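Local coordinates for probable benzoylformate decarboxylase (Rhodococcus jostii, PDB 7ORX), which belongs to the thiamine diphosphate-dependent enzyme family and binds thiamine diphosphate and a sodium ion in a tetramer of three-domain chains, at residues 99-102 and 106-109; 14-19 and 40-45; 141-146 and 175-180; 357-362 and 387-392. All blocks are in the same frame, centred on the assembly; numbering follows the deposited sequence.

Contact 1 (99-102 and 106-109)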
loop_
_atom_site.group_PDB
_atom_site.type_symbol
_atom_site.label_atom_id
_atom_site.label_comp_id
_atom_site.label_asym_id
_atom_site.label_seq_id
_atom_site.Cartn_x
_atom_site.Cartn_y
_atom_site.Cartn_z
ATOM N N ALA C 99 -7.551 12.319 12.145
ATOM C CA ALA C 99 -8.781 11.513 12.194
ATOM C C ALA C 99 -8.860 10.827 13.557
ATOM O O ALA C 99 -7.856 10.321 14.022
ATOM C CB ALA C 99 -8.747 10.515 11.067
ATOM N N GLY C 100 -10.024 10.830 14.186
ATOM C CA GLY C 100 -10.301 9.979 15.348
ATOM C C GLY C 100 -10.235 8.504 14.987
ATOM O O GLY C 100 -10.697 8.091 13.920
ATOM N N GLN C 101 -9.702 7.699 15.889
ATOM C CA GLN C 101 -9.683 6.227 15.754
ATOM C C GLN C 101 -10.292 5.645 17.023
ATOM O O GLN C 101 -10.333 6.324 18.044
ATOM C CB GLN C 101 -8.259 5.772 15.465
ATOM C CG GLN C 101 -8.026 4.291 15.616
ATOM C CD GLN C 101 -8.682 3.518 14.492
ATOM O OE1 GLN C 101 -9.910 3.327 14.485
ATOM N NE2 GLN C 101 -7.857 3.051 13.557
ATOM N N GLN C 102 -10.773 4.423 16.926
ATOM C CA GLN C 102 -11.451 3.691 18.021
ATOM C C GLN C 102 -10.418 3.405 19.126
ATOM O O GLN C 102 -9.219 3.625 18.919
ATOM C CB GLN C 102 -12.108 2.514 17.300
ATOM C CG GLN C 102 -12.999 1.614 18.122
ATOM C CD GLN C 102 -14.170 2.304 18.762
ATOM O OE1 GLN C 102 -14.169 2.559 19.959
ATOM N NE2 GLN C 102 -15.199 2.536 17.989
ATOM N N THR C 106 -9.058 -2.093 20.905
ATOM C CA THR C 106 -10.234 -2.690 20.207
ATOM C C THR C 106 -10.120 -2.649 18.662
ATOM O O THR C 106 -10.986 -3.277 17.987
ATOM C CB THR C 106 -11.556 -2.020 20.640
ATOM O OG1 THR C 106 -11.653 -0.673 20.148
ATOM C CG2 THR C 106 -11.746 -2.066 22.148
ATOM N N ILE C 107 -9.130 -1.964 18.085
ATOM C CA ILE C 107 -9.033 -1.784 16.596
ATOM C C ILE C 107 -8.890 -3.165 15.919
ATOM O O ILE C 107 -9.530 -3.379 14.907
ATOM C CB ILE C 107 -7.882 -0.820 16.233
ATOM C CG1 ILE C 107 -8.118 0.595 16.777
ATOM C CG2 ILE C 107 -7.632 -0.795 14.731
ATOM C CD1 ILE C 107 -6.839 1.397 16.986
ATOM N N GLY C 108 -8.093 -4.078 16.466
ATOM C CA GLY C 108 -7.800 -5.398 15.870
ATOM C C GLY C 108 -9.045 -6.247 15.655
ATOM O O GLY C 108 -9.141 -6.862 14.580
ATOM N N GLN C 109 -9.970 -6.274 16.629
ATOM C CA GLN C 109 -11.285 -6.983 16.576
ATOM C C GLN C 109 -12.233 -6.352 15.542
ATOM O O GLN C 109 -13.316 -6.933 15.348
ATOM C CB GLN C 109 -12.041 -6.894 17.902
ATOM C CG GLN C 109 -11.191 -7.131 19.138
ATOM C CD GLN C 109 -11.962 -6.829 20.404
ATOM O OE1 GLN C 109 -13.176 -7.061 20.517
ATOM N NE2 GLN C 109 -11.253 -6.262 21.368
#
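Gln101 and Ile107 reach toward each other from opposite directions where strand 95-101 runs out into a loop. The strand belongs to the parallel sheet of the N-terminal TPP-binding domain, and the contact folds the loop that follows back on the strand end. The Gln101 side chain is the one to follow. Its CB stands back from residues 106-109. CG makes the nearest approach, 3.4 Å from Ile107 CD1. The chain then bends at chi2 (72°), which lays the amide along the isoleucine. Gln101 CD sits 3.8 Å from Ile107 CG1. Gln101 OE1 also passes by that carbon, but turns back for its polar partner. Gln101 OE1 accepts Gln102 N at 2.8 Å with an N-H...O angle of 160°. The donor lies in the carbonyl plane, on a lone pair. Gln101 NE2 comes 3.9 Å from Ile107 CD1 and also nears CG2. Its hydrogen bonds go to Glu131 OE1 and Asn115 O.

Gln102 takes the other half of the contact. Its CG packs 3.3 Å from Thr106 OG1, a hydroxyl whose hydrogen bond is to Val103 O. The backbone joins in, with Gln102 O 3.8 Å from Ile107 CD1. Other copies border the site: Ile107 packs on Thr133 of the third subunit, and Gln102 on His284 of the second.

The chemistry is therefore divided. Aliphatic carbons do the touching, while the buried Gln101 amide is bonded through OE1 to Gln102 N and through NE2 to Glu131 and Asn115, which should hold its rotation; Ile107 only packs against it.

Contact 2 (14-19 and 40-45)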
loop_
_atom_site.group_PDB
_atom_site.type_symbol
_atom_site.label_atom_id
_atom_site.label_comp_id
_atom_site.label_asym_id
_atom_site.label_seq_id
_atom_site.Cartn_x
_atom_site.Cartn_y
_atom_site.Cartn_z
ATOM N N LEU C 14 1.132 22.907 21.250
ATOM C CA LEU C 14 1.974 22.799 20.051
ATOM C C LEU C 14 1.239 23.421 18.871
ATOM O O LEU C 14 1.861 24.232 18.163
ATOM C CB LEU C 14 2.280 21.320 19.840
ATOM C CG LEU C 14 2.937 20.988 18.510
ATOM C CD1 LEU C 14 4.396 21.405 18.486
ATOM C CD2 LEU C 14 2.803 19.509 18.194
ATOM N N LEU C 15 -0.038 23.064 18.655
ATOM C CA LEU C 15 -0.833 23.631 17.545
ATOM C C LEU C 15 -0.836 25.154 17.689
ATOM O O LEU C 15 -0.727 25.816 16.674
ATOM C CB LEU C 15 -2.252 23.066 17.585
ATOM C CG LEU C 15 -2.343 21.551 17.474
ATOM C CD1 LEU C 15 -3.724 21.061 17.812
ATOM C CD2 LEU C 15 -1.950 21.067 16.106
ATOM N N ARG C 16 -0.955 25.689 18.910
ATOM C CA ARG C 16 -0.961 27.163 19.159
ATOM C C ARG C 16 0.400 27.726 18.753
ATOM O O ARG C 16 0.434 28.774 18.129
ATOM C CB ARG C 16 -1.253 27.554 20.615
ATOM C CG ARG C 16 -1.226 29.068 20.821
ATOM C CD ARG C 16 -1.449 29.630 22.226
ATOM N NE ARG C 16 -2.684 29.146 22.823
ATOM C CZ ARG C 16 -2.796 28.081 23.625
ATOM N NH1 ARG C 16 -1.739 27.368 23.961
ATOM N NH2 ARG C 16 -3.975 27.732 24.109
ATOM N N ALA C 17 1.474 27.048 19.158
ATOM C CA ALA C 17 2.876 27.446 18.907
ATOM C C ALA C 17 3.092 27.604 17.399
ATOM O O ALA C 17 3.816 28.515 17.002
ATOM C CB ALA C 17 3.774 26.394 19.477
ATOM N N ARG C 18 2.423 26.765 16.597
ATOM C CA ARG C 18 2.568 26.671 15.118
ATOM C C ARG C 18 1.474 27.459 14.355
ATOM O O ARG C 18 1.372 27.303 13.142
ATOM C CB ARG C 18 2.499 25.195 14.715
ATOM C CG ARG C 18 3.640 24.319 15.213
ATOM C CD ARG C 18 5.064 24.732 14.788
ATOM N NE ARG C 18 5.982 23.668 15.229
ATOM C CZ ARG C 18 6.631 23.648 16.372
ATOM N NH1 ARG C 18 6.556 24.669 17.191
ATOM N NH2 ARG C 18 7.369 22.616 16.700
ATOM N N GLY C 19 0.643 28.247 15.035
ATOM C CA GLY C 19 -0.404 29.072 14.412
ATOM C C GLY C 19 -1.636 28.303 13.975
ATOM O O GLY C 19 -2.466 28.953 13.380
ATOM N N ASP C 40 -9.915 28.193 24.529
ATOM C CA ASP C 40 -10.824 29.307 24.172
ATOM C C ASP C 40 -10.264 30.146 23.025
ATOM O O ASP C 40 -11.089 30.677 22.295
ATOM C CB ASP C 40 -11.146 30.158 25.402
ATOM C CG ASP C 40 -12.102 29.438 26.343
ATOM O OD1 ASP C 40 -12.663 28.400 25.898
ATOM O OD2 ASP C 40 -12.288 29.919 27.510
ATOM N N ASP C 41 -8.943 30.260 22.855
ATOM C CA ASP C 41 -8.348 31.085 21.760
ATOM C C ASP C 41 -8.459 30.347 20.402
ATOM O O ASP C 41 -8.089 30.930 19.362
ATOM C CB ASP C 41 -6.925 31.557 22.109
ATOM C CG ASP C 41 -5.924 30.459 22.450
ATOM O OD1 ASP C 41 -6.244 29.608 23.336
ATOM O OD2 ASP C 41 -4.815 30.450 21.828
ATOM N N PHE C 42 -8.935 29.097 20.383
ATOM C CA PHE C 42 -9.094 28.267 19.154
ATOM C C PHE C 42 -10.541 28.382 18.652
ATOM O O PHE C 42 -11.465 28.427 19.509
ATOM C CB PHE C 42 -8.841 26.784 19.427
ATOM C CG PHE C 42 -7.404 26.344 19.495
ATOM C CD1 PHE C 42 -6.505 26.946 20.350
ATOM C CD2 PHE C 42 -6.957 25.288 18.725
ATOM C CE1 PHE C 42 -5.192 26.532 20.418
ATOM C CE2 PHE C 42 -5.636 24.888 18.777
ATOM C CZ PHE C 42 -4.759 25.509 19.625
ATOM N N ARG C 43 -10.735 28.390 17.329
ATOM C CA ARG C 43 -12.084 28.381 16.727
ATOM C C ARG C 43 -12.288 27.106 15.935
ATOM O O ARG C 43 -11.423 26.761 15.181
ATOM C CB ARG C 43 -12.377 29.640 15.910
ATOM C CG ARG C 43 -11.475 29.995 14.737
ATOM C CD ARG C 43 -11.920 31.438 14.442
ATOM N NE ARG C 43 -11.836 32.019 13.099
ATOM C CZ ARG C 43 -10.718 32.394 12.495
ATOM N NH1 ARG C 43 -9.549 32.216 13.079
ATOM N NH2 ARG C 43 -10.757 32.936 11.298
ATOM N N TYR C 44 -13.403 26.425 16.163
ATOM C CA TYR C 44 -13.800 25.223 15.406
ATOM C C TYR C 44 -14.785 25.664 14.325
ATOM O O TYR C 44 -15.720 26.443 14.607
ATOM C CB TYR C 44 -14.396 24.197 16.358
ATOM C CG TYR C 44 -14.688 22.847 15.763
ATOM C CD1 TYR C 44 -13.726 21.854 15.698
ATOM C CD2 TYR C 44 -15.955 22.550 15.301
ATOM C CE1 TYR C 44 -14.021 20.591 15.198
ATOM C CE2 TYR C 44 -16.266 21.309 14.765
ATOM C CZ TYR C 44 -15.304 20.310 14.744
ATOM O OH TYR C 44 -15.644 19.095 14.209
ATOM N N VAL C 45 -14.576 25.222 13.093
ATOM C CA VAL C 45 -15.503 25.550 11.984
ATOM C C VAL C 45 -16.148 24.245 11.509
ATOM O O VAL C 45 -15.502 23.431 10.904
ATOM C CB VAL C 45 -14.762 26.302 10.872
ATOM C CG1 VAL C 45 -15.736 26.654 9.779
ATOM C CG2 VAL C 45 -14.063 27.558 11.367
#
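A two-pronged salt bridge beside an aromatic contact joins Arg16 and Leu15 to Asp41 and Phe42. It links the C-terminal end of helix 7-17 to the turn that leads into strand 43-46, an edge strand of the N-terminal domain's parallel sheet. Arg16 grips Asp41 side-on. Arg16 NE donates to Asp41 OD2 at 2.7 Å, with an N-H...O angle of 164°. Arg16 NH2 donates to Asp41 OD1 at 3.0 Å and meets its syn lone pair. Guanidinium and carboxylate are nearly coplanar, 15° apart. The Arg16 chain is extended up to its bend at chi3 (-54°), which turns NE and NH2 to the acid.

Phe42 lies beside this pair. Its CE1 sits over one face of the guanidinium, 4.1 Å from Arg16 NH2. At its edge the ring takes Leu15, whose CB is 4.0 Å from Phe42 CE2. Tyr12, one turn earlier than Arg16 on the helix, meets the Phe42 ring edge-to-face.

The helix stops just past the contact in a Schellman motif. Gly19, with positive phi, is the C-prime residue, and its N bonds Arg16 O at 3.1 Å.

The ion pair lies toward solvent and the phenyl ring is buried. Two bonds in one plane fix the rotation of the guanidinium, so the charged grip has a set direction while the ring covers one face of it.

Contact 3 (141-146 and 175-180)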
loop_
_atom_site.group_PDB
_atom_site.type_symbol
_atom_site.label_atom_id
_atom_site.label_comp_id
_atom_site.label_asym_id
_atom_site.label_seq_id
_atom_site.Cartn_x
_atom_site.Cartn_y
_atom_site.Cartn_z
ATOM N N THR C 141 4.565 12.889 16.531
ATOM C CA THR C 141 3.946 12.519 15.239
ATOM C C THR C 141 3.267 13.773 14.647
ATOM O O THR C 141 3.414 14.029 13.462
ATOM C CB THR C 141 2.987 11.342 15.397
ATOM O OG1 THR C 141 3.727 10.166 15.710
ATOM C CG2 THR C 141 2.190 11.079 14.133
ATOM N N ILE C 142 2.547 14.549 15.450
ATOM C CA ILE C 142 1.861 15.776 14.978
ATOM C C ILE C 142 2.906 16.844 14.686
ATOM O O ILE C 142 2.780 17.490 13.659
ATOM C CB ILE C 142 0.769 16.230 15.951
ATOM C CG1 ILE C 142 -0.248 15.101 16.120
ATOM C CG2 ILE C 142 0.089 17.503 15.464
ATOM C CD1 ILE C 142 -1.441 15.505 16.918
ATOM N N ASN C 143 3.923 17.003 15.492
ATOM C CA ASN C 143 5.036 17.926 15.142
ATOM C C ASN C 143 5.593 17.551 13.774
ATOM O O ASN C 143 5.725 18.452 12.923
ATOM C CB ASN C 143 6.217 17.930 16.123
ATOM C CG ASN C 143 7.106 19.123 15.856
ATOM O OD1 ASN C 143 6.611 20.232 15.765
ATOM N ND2 ASN C 143 8.392 18.924 15.682
ATOM N N GLN C 144 5.912 16.279 13.558
ATOM C CA GLN C 144 6.508 15.801 12.283
ATOM C C GLN C 144 5.517 16.074 11.128
ATOM O O GLN C 144 5.937 16.575 10.057
ATOM C CB GLN C 144 6.825 14.314 12.397
ATOM C CG GLN C 144 7.190 13.675 11.084
ATOM C CD GLN C 144 7.795 12.293 11.245
ATOM O OE1 GLN C 144 7.722 11.589 12.271
ATOM N NE2 GLN C 144 8.448 11.862 10.196
ATOM N N ALA C 145 4.243 15.734 11.324
ATOM C CA ALA C 145 3.160 15.998 10.361
ATOM C C ALA C 145 3.222 17.459 9.917
ATOM O O ALA C 145 3.154 17.692 8.679
ATOM C CB ALA C 145 1.807 15.684 10.953
ATOM N N ILE C 146 3.351 18.405 10.849
ATOM C CA ILE C 146 3.262 19.855 10.497
ATOM C C ILE C 146 4.514 20.230 9.716
ATOM O O ILE C 146 4.372 20.857 8.683
ATOM C CB ILE C 146 3.065 20.732 11.735
ATOM C CG1 ILE C 146 1.686 20.477 12.342
ATOM C CG2 ILE C 146 3.285 22.202 11.408
ATOM C CD1 ILE C 146 1.584 20.850 13.791
ATOM N N ALA C 175 8.756 19.992 26.157
ATOM C CA ALA C 175 9.109 21.431 26.026
ATOM C C ALA C 175 10.059 21.597 24.824
ATOM O O ALA C 175 10.034 22.690 24.152
ATOM C CB ALA C 175 9.741 21.936 27.306
ATOM N N GLY C 176 10.871 20.544 24.610
ATOM C CA GLY C 176 11.756 20.298 23.451
ATOM C C GLY C 176 11.036 20.418 22.114
ATOM O O GLY C 176 11.567 21.136 21.274
ATOM N N LEU C 177 9.898 19.725 21.932
ATOM C CA LEU C 177 9.036 19.771 20.715
ATOM C C LEU C 177 8.654 21.213 20.350
ATOM O O LEU C 177 8.810 21.555 19.203
ATOM C CB LEU C 177 7.740 18.990 20.926
ATOM C CG LEU C 177 7.661 17.554 20.415
ATOM C CD1 LEU C 177 6.220 17.085 20.372
ATOM C CD2 LEU C 177 8.258 17.398 19.047
ATOM N N LEU C 178 8.098 21.994 21.271
ATOM C CA LEU C 178 7.654 23.397 21.005
ATOM C C LEU C 178 8.772 24.203 20.345
ATOM O O LEU C 178 8.457 24.946 19.395
ATOM C CB LEU C 178 7.333 24.151 22.293
ATOM C CG LEU C 178 5.898 24.178 22.763
ATOM C CD1 LEU C 178 5.695 23.016 23.738
ATOM C CD2 LEU C 178 5.562 25.555 23.373
ATOM N N ALA C 179 9.994 24.111 20.900
ATOM C CA ALA C 179 11.190 24.911 20.556
ATOM C C ALA C 179 11.597 24.647 19.104
ATOM O O ALA C 179 12.307 25.514 18.524
ATOM C CB ALA C 179 12.307 24.531 21.508
ATOM N N ARG C 180 11.175 23.497 18.539
ATOM C CA ARG C 180 11.574 23.009 17.193
ATOM C C ARG C 180 11.134 24.007 16.130
ATOM O O ARG C 180 9.998 24.484 16.201
ATOM C CB ARG C 180 10.998 21.628 16.840
ATOM C CG ARG C 180 11.585 20.488 17.678
ATOM C CD ARG C 180 11.946 19.205 16.941
ATOM N NE ARG C 180 12.910 19.495 15.898
ATOM C CZ ARG C 180 12.791 19.134 14.618
ATOM N NH1 ARG C 180 11.792 18.378 14.174
ATOM N NH2 ARG C 180 13.733 19.508 13.775
#
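Asn143 of helix 138-149 meets Leu177 on helix 175-179 and Arg180 just past its end. Helix 138-149 connects the parallel strands 128-130 and 157-162 of the first six-stranded sheet, and the short helix 175-179 packs on it. The two partners are turned differently against Asn143. Asn143 and Leu177 run alongside each other, pointing opposite ways. The touching branch of the leucine is Leu177 CD2, which lies 3.6 Å from Asn143 CB. The same methyl, Leu177 CD2, lies 3.8 Å from Asn143 CG and 3.7 Å from Asn143 ND2. It thus covers the asparagine from its first carbon to its nitrogen. Asn143 CG is anti to the backbone N (chi1 -166°), which extends the amide toward residues 175-180.

Arg180 crosses the asparagine at a slant. Its chain bends at chi2 and chi3 and folds around the amide nitrogen. Asn143 ND2 is 3.9 Å from Arg180 CB and 3.8 Å from Arg180 CD. Asn143 ND2 is also 3.8 Å from Arg180 NH1, but both groups are donors, and no bond joins them. Their planes stand almost perpendicular, 81° apart.

The polar ends look elsewhere. Asn143 OD1 accepts from Arg18 NH2. Arg180 gives NE to Gly314 O and NH1 to Ala308 O, both of the fourth subunit, where Pro312 also packs on Leu177. The contact therefore lies at a subunit interface.

What crosses between the segments is van der Waals packing. Asn143 OD1 is bonded by Arg18 and Arg180 bonds to the fourth subunit, which probably orients both groups.

Contact 4 (357-362 and 387-392)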
loop_
_atom_site.group_PDB
_atom_site.type_symbol
_atom_site.label_atom_id
_atom_site.label_comp_id
_atom_site.label_asym_id
_atom_site.label_seq_id
_atom_site.Cartn_x
_atom_site.Cartn_y
_atom_site.Cartn_z
ATOM N N ASP C 357 -24.492 35.417 -21.579
ATOM C CA ASP C 357 -23.277 34.691 -22.034
ATOM C C ASP C 357 -22.238 34.884 -20.954
ATOM O O ASP C 357 -22.161 35.943 -20.340
ATOM C CB ASP C 357 -22.721 35.188 -23.371
ATOM C CG ASP C 357 -23.338 34.497 -24.581
ATOM O OD1 ASP C 357 -24.575 34.207 -24.549
ATOM O OD2 ASP C 357 -22.582 34.226 -25.547
ATOM N N PRO C 358 -21.467 33.832 -20.626
ATOM C CA PRO C 358 -20.417 33.972 -19.614
ATOM C C PRO C 358 -19.515 35.197 -19.848
ATOM O O PRO C 358 -19.221 35.862 -18.904
ATOM C CB PRO C 358 -19.697 32.625 -19.737
ATOM C CG PRO C 358 -20.832 31.679 -20.039
ATOM C CD PRO C 358 -21.651 32.443 -21.085
ATOM N N ALA C 359 -19.138 35.507 -21.086
ATOM C CA ALA C 359 -18.257 36.661 -21.399
ATOM C C ALA C 359 -18.918 37.952 -20.913
ATOM O O ALA C 359 -18.226 38.800 -20.405
ATOM C CB ALA C 359 -17.926 36.716 -22.870
ATOM N N GLN C 360 -20.227 38.084 -21.028
ATOM C CA GLN C 360 -20.941 39.305 -20.564
ATOM C C GLN C 360 -21.059 39.282 -19.048
ATOM O O GLN C 360 -20.914 40.343 -18.422
ATOM C CB GLN C 360 -22.335 39.423 -21.173
ATOM C CG GLN C 360 -22.945 40.787 -20.901
ATOM C CD GLN C 360 -24.397 40.854 -21.309
ATOM O OE1 GLN C 360 -24.961 41.937 -21.464
ATOM N NE2 GLN C 360 -25.024 39.694 -21.457
ATOM N N LEU C 361 -21.349 38.125 -18.474
ATOM C CA LEU C 361 -21.440 38.006 -17.002
ATOM C C LEU C 361 -20.110 38.429 -16.388
ATOM O O LEU C 361 -20.126 39.145 -15.408
ATOM C CB LEU C 361 -21.800 36.576 -16.607
ATOM C CG LEU C 361 -21.922 36.367 -15.112
ATOM C CD1 LEU C 361 -22.918 37.328 -14.494
ATOM C CD2 LEU C 361 -22.311 34.938 -14.798
ATOM N N PHE C 362 -18.988 38.021 -16.960
ATOM C CA PHE C 362 -17.658 38.346 -16.401
ATOM C C PHE C 362 -17.366 39.831 -16.595
ATOM O O PHE C 362 -16.779 40.458 -15.718
ATOM C CB PHE C 362 -16.585 37.400 -16.937
ATOM C CG PHE C 362 -16.748 35.957 -16.518
ATOM C CD1 PHE C 362 -17.294 35.610 -15.305
ATOM C CD2 PHE C 362 -16.366 34.932 -17.360
ATOM C CE1 PHE C 362 -17.495 34.283 -14.961
ATOM C CE2 PHE C 362 -16.540 33.609 -17.005
ATOM C CZ PHE C 362 -17.106 33.284 -15.798
ATOM N N TRP C 387 -10.780 34.676 -18.895
ATOM C CA TRP C 387 -9.414 35.233 -19.052
ATOM C C TRP C 387 -9.437 36.424 -20.008
ATOM O O TRP C 387 -8.596 37.337 -19.886
ATOM C CB TRP C 387 -8.451 34.123 -19.470
ATOM C CG TRP C 387 -8.220 33.169 -18.342
ATOM C CD1 TRP C 387 -8.636 31.876 -18.231
ATOM C CD2 TRP C 387 -7.548 33.477 -17.115
ATOM N NE1 TRP C 387 -8.238 31.348 -17.032
ATOM C CE2 TRP C 387 -7.578 32.310 -16.329
ATOM C CE3 TRP C 387 -6.869 34.604 -16.642
ATOM C CZ2 TRP C 387 -6.980 32.253 -15.086
ATOM C CZ3 TRP C 387 -6.263 34.541 -15.415
ATOM C CH2 TRP C 387 -6.323 33.379 -14.651
ATOM N N SER C 388 -10.394 36.430 -20.913
ATOM C CA SER C 388 -10.506 37.475 -21.963
ATOM C C SER C 388 -11.212 38.697 -21.370
ATOM O O SER C 388 -11.257 39.733 -22.020
ATOM C CB SER C 388 -11.215 36.932 -23.185
ATOM O OG SER C 388 -12.603 36.833 -22.932
ATOM N N GLN C 389 -11.685 38.600 -20.127
ATOM C CA GLN C 389 -12.683 39.550 -19.589
ATOM C C GLN C 389 -12.354 39.979 -18.146
ATOM O O GLN C 389 -12.979 40.915 -17.718
ATOM C CB GLN C 389 -14.038 38.866 -19.750
ATOM C CG GLN C 389 -15.175 39.823 -20.061
ATOM C CD GLN C 389 -15.075 40.474 -21.422
ATOM O OE1 GLN C 389 -15.252 41.671 -21.557
ATOM N NE2 GLN C 389 -14.819 39.690 -22.449
ATOM N N MET C 390 -11.368 39.411 -17.432
ATOM C CA MET C 390 -11.149 39.787 -16.009
ATOM C C MET C 390 -9.892 40.627 -15.845
ATOM O O MET C 390 -8.945 40.407 -16.640
ATOM C CB MET C 390 -11.063 38.536 -15.143
ATOM C CG MET C 390 -12.404 37.834 -15.062
ATOM S SD MET C 390 -13.606 38.857 -14.229
ATOM C CE MET C 390 -13.401 38.234 -12.571
ATOM N N ASP C 391 -9.916 41.547 -14.858
ATOM C CA ASP C 391 -8.776 42.455 -14.509
ATOM C C ASP C 391 -8.293 42.121 -13.098
ATOM O O ASP C 391 -8.658 42.821 -12.158
ATOM C CB ASP C 391 -9.122 43.948 -14.633
ATOM C CG ASP C 391 -7.989 44.937 -14.354
ATOM O OD1 ASP C 391 -6.850 44.500 -14.051
ATOM O OD2 ASP C 391 -8.259 46.158 -14.432
ATOM N N LEU C 392 -7.452 41.107 -13.003
ATOM C CA LEU C 392 -6.806 40.612 -11.753
ATOM C C LEU C 392 -5.441 41.269 -11.628
ATOM O O LEU C 392 -4.685 41.189 -12.588
ATOM C CB LEU C 392 -6.652 39.097 -11.883
ATOM C CG LEU C 392 -7.882 38.241 -11.601
ATOM C CD1 LEU C 392 -9.151 38.951 -11.938
ATOM C CD2 LEU C 392 -7.819 36.935 -12.363
#
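Gln389 packs on Ala359 and Phe362, and Met390 joins it on Phe362, in the C-terminal TPP-binding domain, an alpha/beta fold with a six-stranded parallel sheet. Helix 358-368 precedes strand 374-378, and helix 383-389 follows it. The contact brings the start of the first helix against residues 387-390, in the late part of the second helix and just after.

The apolar packing comes first. Phe362 CB lies 4.1 Å from Gln389 CB, where the backbones are nearest. Phe362 CB is also 4.3 Å from Met390 SD. The phenyl ring itself leads away from residues 387-392 and meets Phe386 edge-to-face. The Phe362 side chain is about 8 Å from a bound thiamine diphosphate, so the contact is near the cofactor but does not touch it.

The second kind is carbon against backbone carbonyl. Gln389 CG rests 3.2 Å from Ala359 O. The glutamine chain bends at chi2 (67°), and Gln389 CD stays 3.7 Å from Ala359 O. Gln389 NE2 is 4.1 Å from Ala359 O and makes no hydrogen bond to it.

Hydrogen bonds lie around the contact, not across it. Gln389 O accepts from Arg366 NH1, further along helix 358-368. Met390 O accepts from Thr247 OG1, which ties the following loop to another part of the chain.

The methionine also reaches the backbone: the bend at chi2 (-65°) brings Met390 SD to 3.9 Å from Phe362 O.

How the contacts relate
Contacts 1, 3 and 4 are buried, whereas contact 2 is only partly so and alone has a salt bridge across it. The other three rely on packing, with polar groups bonded to third parties. Contacts 1 and 2 reach the same parallel sheet, one at the end of an inner strand and the other beside an edge strand. Contacts 2 and 3 touch: Arg18, just past helix 7-17, also donates to Leu178 O. Contacts 1 and 3 border neighbouring subunits at several residues, contact 2 at one. Contact 4 lies on the opposite side of the chain's centre from the other three, its centre about 50 Å from that of contact 1, and touches no other chain.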